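Side-chain contacts in ethanolamine kinase Pv091845 (Plasmodium vivax, PDB 2QG7), which probably catalyses the phosphorylation of ethanolamine, the first step in building phosphatidylethanolamine from ethanolamine: residues Lys204-Lys207 with Leu208-Asp211; Ala261-Leu264 with Lys265-Asp268; His389-Met392 with His393-Thr397. All coordinates share one frame; numbering follows the deposited sequence.

Interaction 1. Residues Lys204-Lys207 with Leu208-Asp211; sequences KNLK and LLHD
Leu206 and His210, one helical turn apart, meet in a CH-pi contact. Leu206 CG lies over one face of the imidazole, 4.0 Å from the ring centroid. His210, its CG beside the backbone N (chi1 -71°), leans back along the helix and brings CE1 and NE2 close to the leucine's branch point. The carbonyl O of Leu206 also comes over a face of that ring, nearer its rim.

Apolar packing continues from Leu206 CD1 to Leu209 CD2 at 3.8 Å, as suits two buried leucines. On the outer flank, Leu208 crosses Asn205 at about a right angle, its CD1 3.8 Å from Asn205 OD1.

Charge plays a looser part. Lys207 and Asp211 carry opposite charges near each other without forming a salt bridge, and the lysine's modelled position is doubtful.

Backbone bonds of the alpha-helical i to i+4 kind underlie all this, from Leu208 N to Lys204 O down to a weak one from Asp211 N to Lys207 O.

His210 bonds through ND1 to Tyr394 OH and through NE2 to Asp363 OD2, linking helix 196-210 to helices 384-395 and 360-369, while its side chain also touches Val291 and Cys293 of strand 290-293.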
ATOM      1  N   LYS D 204     -14.978 -25.143 -11.905  1.00 45.98           N
ATOM      2  CA  LYS D 204     -15.993 -26.236 -11.899  1.00 45.80           C
ATOM      3  C   LYS D 204     -16.899 -26.195 -10.681  1.00 45.39           C
ATOM      4  O   LYS D 204     -18.120 -26.376 -10.816  1.00 46.06           O
ATOM      5  CB  LYS D 204     -15.347 -27.613 -11.972  1.00 46.64           C
ATOM      6  CG  LYS D 204     -14.791 -27.996 -13.324  1.00 47.53           C
ATOM      7  CD  LYS D 204     -14.286 -29.411 -13.209  1.00 53.93           C
ATOM      8  CE  LYS D 204     -13.335 -29.762 -14.340  1.00 57.13           C
ATOM      9  NZ  LYS D 204     -14.068 -29.810 -15.645  1.00 61.32           N
ATOM     10  N   ASN D 205     -16.304 -25.967  -9.500  1.00 44.44           N
ATOM     11  CA  ASN D 205     -17.066 -25.812  -8.244  1.00 43.42           C
ATOM     12  C   ASN D 205     -17.886 -24.545  -8.209  1.00 42.94           C
ATOM     13  O   ASN D 205     -18.975 -24.498  -7.645  1.00 43.07           O
ATOM     14  CB  ASN D 205     -16.141 -25.871  -7.028  1.00 43.17           C
ATOM     15  CG  ASN D 205     -16.889 -26.218  -5.752  1.00 44.28           C
ATOM     16  OD1 ASN D 205     -17.723 -27.120  -5.728  1.00 48.21           O
ATOM     17  ND2 ASN D 205     -16.601 -25.501  -4.690  1.00 46.71           N
ATOM     18  N   LEU D 206     -17.359 -23.506  -8.842  1.00 44.30           N
ATOM     19  CA  LEU D 206     -18.043 -22.205  -8.918  1.00 45.25           C
ATOM     20  C   LEU D 206     -19.257 -22.288  -9.828  1.00 46.17           C
ATOM     21  O   LEU D 206     -20.258 -21.650  -9.560  1.00 47.20           O
ATOM     22  CB  LEU D 206     -17.069 -21.067  -9.335  1.00 44.24           C
ATOM     23  CG  LEU D 206     -17.654 -19.637  -9.328  1.00 43.12           C
ATOM     24  CD1 LEU D 206     -17.965 -19.152  -7.908  1.00 41.10           C
ATOM     25  CD2 LEU D 206     -16.744 -18.661 -10.031  1.00 42.50           C
ATOM     26  N   LYS D 207     -19.166 -23.078 -10.907  1.00 48.13           N
ATOM     27  CA  LYS D 207     -20.330 -23.338 -11.766  1.00 49.20           C
ATOM     28  C   LYS D 207     -21.427 -24.113 -11.026  1.00 49.26           C
ATOM     29  O   LYS D 207     -22.612 -23.745 -11.116  1.00 48.88           O
ATOM     30  CB  LYS D 207     -19.927 -24.097 -13.026  1.00 50.15           C
ATOM     31  CG  LYS D 207     -20.459 -23.433 -14.288  1.00 53.43           C
ATOM     32  CD  LYS D 207     -21.966 -23.615 -14.381  1.00 60.78           C
ATOM     33  CE  LYS D 207     -22.583 -22.624 -15.319  1.00 62.38           C
ATOM     34  NZ  LYS D 207     -22.140 -22.990 -16.698  1.00 67.14           N
ATOM     35  N   LEU D 208     -21.026 -25.173 -10.299  1.00 48.91           N
ATOM     36  CA  LEU D 208     -21.933 -25.861  -9.389  1.00 49.52           C
ATOM     37  C   LEU D 208     -22.703 -24.923  -8.448  1.00 50.16           C
ATOM     38  O   LEU D 208     -23.891 -25.104  -8.237  1.00 51.11           O
ATOM     39  CB  LEU D 208     -21.174 -26.905  -8.566  1.00 50.23           C
ATOM     40  CG  LEU D 208     -20.611 -28.130  -9.310  1.00 53.22           C
ATOM     41  CD1 LEU D 208     -19.630 -28.980  -8.431  1.00 55.66           C
ATOM     42  CD2 LEU D 208     -21.766 -28.995  -9.810  1.00 55.01           C
ATOM     43  N   LEU D 209     -22.016 -23.938  -7.858  1.00 50.40           N
ATOM     44  CA  LEU D 209     -22.655 -22.913  -7.068  1.00 49.92           C
ATOM     45  C   LEU D 209     -23.578 -22.059  -7.927  1.00 50.27           C
ATOM     46  O   LEU D 209     -24.712 -21.756  -7.554  1.00 50.48           O
ATOM     47  CB  LEU D 209     -21.585 -22.064  -6.346  1.00 50.53           C
ATOM     48  CG  LEU D 209     -21.910 -20.684  -5.755  1.00 49.37           C
ATOM     49  CD1 LEU D 209     -22.817 -20.814  -4.569  1.00 48.92           C
ATOM     50  CD2 LEU D 209     -20.647 -19.951  -5.382  1.00 50.71           C
ATOM     51  N   HIS D 210     -23.089 -21.671  -9.095  1.00 51.42           N
ATOM     52  CA  HIS D 210     -23.866 -20.795  -9.962  1.00 52.17           C
ATOM     53  C   HIS D 210     -25.085 -21.471 -10.622  1.00 52.65           C
ATOM     54  O   HIS D 210     -25.989 -20.786 -11.107  1.00 51.96           O
ATOM     55  CB  HIS D 210     -22.943 -20.095 -10.969  1.00 51.52           C
ATOM     56  CG  HIS D 210     -22.059 -19.053 -10.337  1.00 51.61           C
ATOM     57  ND1 HIS D 210     -21.107 -18.335 -11.049  1.00 50.88           N
ATOM     58  CD2 HIS D 210     -21.981 -18.622  -9.053  1.00 49.16           C
ATOM     59  CE1 HIS D 210     -20.487 -17.506 -10.227  1.00 48.80           C
ATOM     60  NE2 HIS D 210     -20.997 -17.664  -9.014  1.00 48.99           N
ATOM     61  N   ASP D 211     -25.101 -22.807 -10.617  1.00 54.27           N
ATOM     62  CA  ASP D 211     -26.181 -23.617 -11.203  1.00 55.22           C
ATOM     63  C   ASP D 211     -27.389 -23.750 -10.301  1.00 56.16           C
ATOM     64  O   ASP D 211     -28.454 -24.142 -10.750  1.00 57.07           O
ATOM     65  CB  ASP D 211     -25.684 -25.017 -11.551  1.00 55.20           C
ATOM     66  CG  ASP D 211     -24.892 -25.051 -12.857  1.00 56.34           C
ATOM     67  OD1 ASP D 211     -25.092 -24.144 -13.702  1.00 58.98           O
ATOM     68  OD2 ASP D 211     -24.072 -25.983 -13.045  1.00 56.50           O
TER

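Interaction 2. Residues Ala261-Leu264 with Lys265-Asp268; sequences ANIL and KLID
Ile263 and Leu266 slant across each other beside a tight turn, meeting through their ends, Ile263 CD1 and Leu266 CD2, at 4.2 Å. In both, the branch that leads outward starts anti to the backbone N: CG1 in Ile263 (chi1 -169°) and CG in Leu266 (chi1 -171°).

Ile267 behaves differently. Its CG1 lies beside its own backbone N, which brings CD1 to 3.7 Å from Ile263 O. Lys265 lays its CB 3.7 Å from Asn262 O and then runs out extended, as suits a partly exposed lysine; its NZ makes a weak hydrogen bond to Lys253 O.

Backbone bonds reach three residues back: weak ones from Lys265 N to Asn262 O and from Leu266 N to Ile263 O, then a shorter one, 3.2 Å, from Ile267 N to Leu264 O. Leu264 packs on helix 236-251, while Leu266 packs on Cys450, and Ile267 on Leu266, of the second subunit.

This succession of i to i+3 bonds is the mark of a short 3-10-type turn, here joining two helices at the dimer interface, with Asp268 as N-cap of helix 269-284.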
ATOM      1  N   ALA D 261     -12.279   8.735  11.237  1.00 47.29           N
ATOM      2  CA  ALA D 261     -13.073   9.199  10.096  1.00 46.78           C
ATOM      3  C   ALA D 261     -12.453  10.293   9.219  1.00 47.85           C
ATOM      4  O   ALA D 261     -13.057  10.683   8.224  1.00 48.88           O
ATOM      5  CB  ALA D 261     -14.425   9.629  10.581  1.00 47.21           C
ATOM      6  N   ASN D 262     -11.254  10.786   9.562  1.00 48.68           N
ATOM      7  CA  ASN D 262     -10.593  11.859   8.813  1.00 49.14           C
ATOM      8  C   ASN D 262     -10.152  11.461   7.408  1.00 49.72           C
ATOM      9  O   ASN D 262      -9.993  12.324   6.544  1.00 50.56           O
ATOM     10  CB  ASN D 262      -9.391  12.429   9.582  1.00 49.72           C
ATOM     11  CG  ASN D 262      -9.798  13.386  10.688  1.00 49.41           C
ATOM     12  OD1 ASN D 262     -10.606  14.274  10.498  1.00 51.43           O
ATOM     13  ND2 ASN D 262      -9.222  13.202  11.850  1.00 52.40           N
ATOM     14  N   ILE D 263      -9.938  10.161   7.196  1.00 49.88           N
ATOM     15  CA  ILE D 263      -9.639   9.583   5.862  1.00 49.17           C
ATOM     16  C   ILE D 263     -10.813   9.739   4.883  1.00 49.59           C
ATOM     17  O   ILE D 263     -10.619   9.887   3.673  1.00 50.46           O
ATOM     18  CB  ILE D 263      -9.175   8.082   5.973  1.00 49.43           C
ATOM     19  CG1 ILE D 263      -8.613   7.575   4.636  1.00 49.10           C
ATOM     20  CG2 ILE D 263     -10.309   7.166   6.535  1.00 45.53           C
ATOM     21  CD1 ILE D 263      -7.557   8.542   3.980  1.00 48.41           C
ATOM     22  N   LEU D 264     -12.030   9.758   5.410  1.00 49.02           N
ATOM     23  CA  LEU D 264     -13.201   9.871   4.575  1.00 48.88           C
ATOM     24  C   LEU D 264     -13.333  11.248   3.957  1.00 48.75           C
ATOM     25  O   LEU D 264     -13.882  11.401   2.863  1.00 49.94           O
ATOM     26  CB  LEU D 264     -14.473   9.553   5.389  1.00 48.60           C
ATOM     27  CG  LEU D 264     -14.541   8.232   6.158  1.00 48.22           C
ATOM     28  CD1 LEU D 264     -15.927   8.101   6.713  1.00 49.50           C
ATOM     29  CD2 LEU D 264     -14.169   6.999   5.309  1.00 47.44           C
ATOM     30  N   LYS D 265     -12.863  12.255   4.679  1.00 48.96           N
ATOM     31  CA  LYS D 265     -12.975  13.649   4.284  1.00 48.35           C
ATOM     32  C   LYS D 265     -12.073  13.971   3.125  1.00 47.48           C
ATOM     33  O   LYS D 265     -12.362  14.819   2.329  1.00 47.69           O
ATOM     34  CB  LYS D 265     -12.697  14.536   5.484  1.00 48.73           C
ATOM     35  CG  LYS D 265     -13.765  14.315   6.578  1.00 51.86           C
ATOM     36  CD  LYS D 265     -13.649  15.275   7.750  1.00 56.43           C
ATOM     37  CE  LYS D 265     -14.820  15.105   8.734  1.00 57.68           C
ATOM     38  NZ  LYS D 265     -14.685  16.141   9.856  1.00 65.80           N
ATOM     39  N   LEU D 266     -10.978  13.247   3.015  1.00 48.30           N
ATOM     40  CA  LEU D 266     -10.073  13.382   1.886  1.00 48.55           C
ATOM     41  C   LEU D 266     -10.671  12.839   0.548  1.00 48.90           C
ATOM     42  O   LEU D 266     -10.189  13.176  -0.542  1.00 49.10           O
ATOM     43  CB  LEU D 266      -8.754  12.680   2.248  1.00 48.01           C
ATOM     44  CG  LEU D 266      -7.553  12.849   1.300  1.00 48.87           C
ATOM     45  CD1 LEU D 266      -7.052  14.332   1.216  1.00 48.50           C
ATOM     46  CD2 LEU D 266      -6.441  11.908   1.786  1.00 50.71           C
ATOM     47  N   ILE D 267     -11.716  12.009   0.642  1.00 48.78           N
ATOM     48  CA  ILE D 267     -12.369  11.434  -0.521  1.00 49.19           C
ATOM     49  C   ILE D 267     -13.515  12.322  -0.948  1.00 48.97           C
ATOM     50  O   ILE D 267     -14.359  12.673  -0.118  1.00 49.10           O
ATOM     51  CB  ILE D 267     -12.910   9.973  -0.251  1.00 49.33           C
ATOM     52  CG1 ILE D 267     -11.785   9.029   0.203  1.00 48.62           C
ATOM     53  CG2 ILE D 267     -13.538   9.403  -1.532  1.00 50.52           C
ATOM     54  CD1 ILE D 267     -12.274   7.877   1.029  1.00 49.36           C
ATOM     55  N   ASP D 268     -13.569  12.664  -2.237  1.00 49.02           N
ATOM     56  CA  ASP D 268     -14.713  13.432  -2.769  1.00 49.74           C
ATOM     57  C   ASP D 268     -15.894  12.493  -3.005  1.00 50.13           C
ATOM     58  O   ASP D 268     -15.896  11.697  -3.948  1.00 49.16           O
ATOM     59  CB  ASP D 268     -14.345  14.174  -4.059  1.00 49.76           C
ATOM     60  CG  ASP D 268     -15.340  15.279  -4.419  1.00 51.16           C
ATOM     61  OD1 ASP D 268     -16.420  15.372  -3.806  1.00 54.67           O
ATOM     62  OD2 ASP D 268     -15.048  16.085  -5.324  1.00 54.13           O
TER

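Interaction 3. Residues His389-Met392 with His393-Thr397; sequences HFIM and HYLGT
The last turns of helix 384-395 and its glycine ending hold this contact, in which His393 presents the edge of its ring to the face of His389. This T-shaped pair has centroids 5.0 Å apart and planes at 70°. His389 CG is anti to its backbone N whereas His393 CG is anti to its carbonyl carbon, and these differing first torsions bring the two imidazoles together across one turn. Gln199 OE1 takes part in a hydrogen bond with His389 ND1, which limits rotation of the ring.

Met392 runs alongside His393 and sets SD over a face of its ring, 4.5 Å from the centroid, a sulfur-aromatic contact that the flexible thioether allows. Ile391 and Leu395 lie side by side, CG2 to CD1 at 3.8 Å, and Phe390 CE2 approaches Tyr394 CB. Phe390 also meets Phe368 edge-to-face, and Ile391 packs on helix 400-410.

Met392 O is gripped twice, by Gly396 N at 2.9 Å and by Thr397 N at 3.3 Å, the latter in the carbonyl plane. Gly396 has phi 86°, where a side chain would press on the preceding carbonyl O.

The positive-phi glycine and the 6-to-1 bond from Thr397 N make this C-terminus Schellman-like.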
ATOM      1  N   HIS D 389      -8.614 -19.683 -19.736  1.00 50.14           N
ATOM      2  CA  HIS D 389      -8.459 -20.984 -19.148  1.00 49.64           C
ATOM      3  C   HIS D 389      -9.455 -21.256 -18.014  1.00 49.32           C
ATOM      4  O   HIS D 389      -9.926 -22.360 -17.880  1.00 50.62           O
ATOM      5  CB  HIS D 389      -7.006 -21.220 -18.702  1.00 49.51           C
ATOM      6  CG  HIS D 389      -6.728 -22.639 -18.280  1.00 51.33           C
ATOM      7  ND1 HIS D 389      -6.717 -23.039 -16.960  1.00 53.24           N
ATOM      8  CD2 HIS D 389      -6.499 -23.763 -19.008  1.00 52.90           C
ATOM      9  CE1 HIS D 389      -6.467 -24.338 -16.890  1.00 52.10           C
ATOM     10  NE2 HIS D 389      -6.322 -24.801 -18.117  1.00 51.11           N
ATOM     11  N   PHE D 390      -9.779 -20.256 -17.202  1.00 48.80           N
ATOM     12  CA  PHE D 390     -10.715 -20.422 -16.076  1.00 47.49           C
ATOM     13  C   PHE D 390     -12.151 -20.585 -16.568  1.00 47.90           C
ATOM     14  O   PHE D 390     -12.926 -21.435 -16.092  1.00 46.94           O
ATOM     15  CB  PHE D 390     -10.624 -19.197 -15.143  1.00 45.71           C
ATOM     16  CG  PHE D 390     -11.508 -19.276 -13.898  1.00 42.25           C
ATOM     17  CD1 PHE D 390     -11.003 -19.764 -12.689  1.00 37.39           C
ATOM     18  CD2 PHE D 390     -12.826 -18.805 -13.916  1.00 37.39           C
ATOM     19  CE1 PHE D 390     -11.792 -19.790 -11.546  1.00 34.16           C
ATOM     20  CE2 PHE D 390     -13.627 -18.855 -12.761  1.00 34.95           C
ATOM     21  CZ  PHE D 390     -13.118 -19.340 -11.584  1.00 33.09           C
ATOM     22  N   ILE D 391     -12.492 -19.716 -17.510  1.00 48.82           N
ATOM     23  CA  ILE D 391     -13.848 -19.590 -18.017  1.00 49.40           C
ATOM     24  C   ILE D 391     -14.218 -20.808 -18.874  1.00 49.52           C
ATOM     25  O   ILE D 391     -15.369 -21.222 -18.898  1.00 49.90           O
ATOM     26  CB  ILE D 391     -14.038 -18.248 -18.749  1.00 48.99           C
ATOM     27  CG1 ILE D 391     -14.038 -17.117 -17.692  1.00 50.69           C
ATOM     28  CG2 ILE D 391     -15.334 -18.244 -19.571  1.00 49.66           C
ATOM     29  CD1 ILE D 391     -14.014 -15.710 -18.212  1.00 47.32           C
ATOM     30  N   MET D 392     -13.235 -21.375 -19.560  1.00 50.08           N
ATOM     31  CA  MET D 392     -13.433 -22.615 -20.285  1.00 50.48           C
ATOM     32  C   MET D 392     -13.928 -23.725 -19.337  1.00 49.46           C
ATOM     33  O   MET D 392     -14.911 -24.423 -19.650  1.00 49.38           O
ATOM     34  CB  MET D 392     -12.137 -23.044 -20.990  1.00 51.31           C
ATOM     35  CG  MET D 392     -12.197 -24.466 -21.595  1.00 54.71           C
ATOM     36  SD  MET D 392     -10.533 -25.034 -21.982  1.00 60.86           S
ATOM     37  CE  MET D 392     -10.394 -24.318 -23.654  1.00 65.10           C
ATOM     38  N   HIS D 393     -13.249 -23.887 -18.199  1.00 47.32           N
ATOM     39  CA  HIS D 393     -13.640 -24.901 -17.228  1.00 45.88           C
ATOM     40  C   HIS D 393     -14.803 -24.465 -16.353  1.00 44.76           C
ATOM     41  O   HIS D 393     -15.408 -25.273 -15.654  1.00 44.03           O
ATOM     42  CB  HIS D 393     -12.460 -25.367 -16.388  1.00 46.35           C
ATOM     43  CG  HIS D 393     -11.377 -26.017 -17.180  1.00 48.33           C
ATOM     44  ND1 HIS D 393     -11.493 -27.297 -17.686  1.00 49.67           N
ATOM     45  CD2 HIS D 393     -10.153 -25.572 -17.554  1.00 49.74           C
ATOM     46  CE1 HIS D 393     -10.377 -27.615 -18.322  1.00 51.84           C
ATOM     47  NE2 HIS D 393      -9.547 -26.587 -18.260  1.00 51.98           N
ATOM     48  N   TYR D 394     -15.127 -23.180 -16.413  1.00 44.25           N
ATOM     49  CA  TYR D 394     -16.305 -22.669 -15.715  1.00 43.22           C
ATOM     50  C   TYR D 394     -17.538 -23.045 -16.520  1.00 43.80           C
ATOM     51  O   TYR D 394     -18.485 -23.598 -15.996  1.00 45.05           O
ATOM     52  CB  TYR D 394     -16.223 -21.137 -15.470  1.00 41.15           C
ATOM     53  CG  TYR D 394     -17.514 -20.497 -14.988  1.00 37.77           C
ATOM     54  CD1 TYR D 394     -17.919 -20.604 -13.651  1.00 35.72           C
ATOM     55  CD2 TYR D 394     -18.343 -19.816 -15.863  1.00 34.29           C
ATOM     56  CE1 TYR D 394     -19.108 -20.011 -13.206  1.00 34.59           C
ATOM     57  CE2 TYR D 394     -19.555 -19.284 -15.451  1.00 34.88           C
ATOM     58  CZ  TYR D 394     -19.918 -19.362 -14.105  1.00 37.05           C
ATOM     59  OH  TYR D 394     -21.089 -18.773 -13.662  1.00 38.47           O
ATOM     60  N   LEU D 395     -17.535 -22.702 -17.800  1.00 44.84           N
ATOM     61  CA  LEU D 395     -18.673 -22.957 -18.653  1.00 45.10           C
ATOM     62  C   LEU D 395     -18.796 -24.446 -19.049  1.00 45.96           C
ATOM     63  O   LEU D 395     -19.892 -24.912 -19.275  1.00 45.72           O
ATOM     64  CB  LEU D 395     -18.600 -22.076 -19.893  1.00 43.51           C
ATOM     65  CG  LEU D 395     -18.898 -20.602 -19.700  1.00 41.49           C
ATOM     66  CD1 LEU D 395     -18.524 -19.884 -20.936  1.00 40.13           C
ATOM     67  CD2 LEU D 395     -20.364 -20.322 -19.322  1.00 41.80           C
ATOM     68  N   GLY D 396     -17.671 -25.150 -19.161  1.00 47.47           N
ATOM     69  CA  GLY D 396     -17.676 -26.555 -19.533  1.00 50.06           C
ATOM     70  C   GLY D 396     -17.688 -26.727 -21.034  1.00 52.18           C
ATOM     71  O   GLY D 396     -18.346 -27.626 -21.563  1.00 52.65           O
ATOM     72  N   THR D 397     -16.963 -25.854 -21.726  1.00 54.04           N
ATOM     73  CA  THR D 397     -17.019 -25.803 -23.173  1.00 56.20           C
ATOM     74  C   THR D 397     -15.735 -25.266 -23.750  1.00 57.58           C
ATOM     75  O   THR D 397     -15.074 -24.404 -23.139  1.00 57.81           O
ATOM     76  CB  THR D 397     -18.256 -24.979 -23.691  1.00 56.40           C
ATOM     77  OG1 THR D 397     -18.370 -25.147 -25.107  1.00 57.91           O
ATOM     78  CG2 THR D 397     -18.186 -23.458 -23.330  1.00 55.65           C
TER

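Along the chain the three contacts come in series, all within the choline/ethanolamine kinase part of the protein. Interactions 1 and 3 are neighbours in space despite their separation in sequence: their centres lie about 11 Å apart, because the C-terminal ends of helices 196-210 and 384-395 pack together, joined by the His210-Tyr394 pair and by Lys204 meeting His393. Interaction 2 is remote, its centre about 39 Å from that of interaction 1 and about 41 Å from that of interaction 3, and it lies across the chain's centre from interaction 1. It alone of the three touches the second subunit. Thus two contacts join helices within one subunit, and the third lies at the dimer interface.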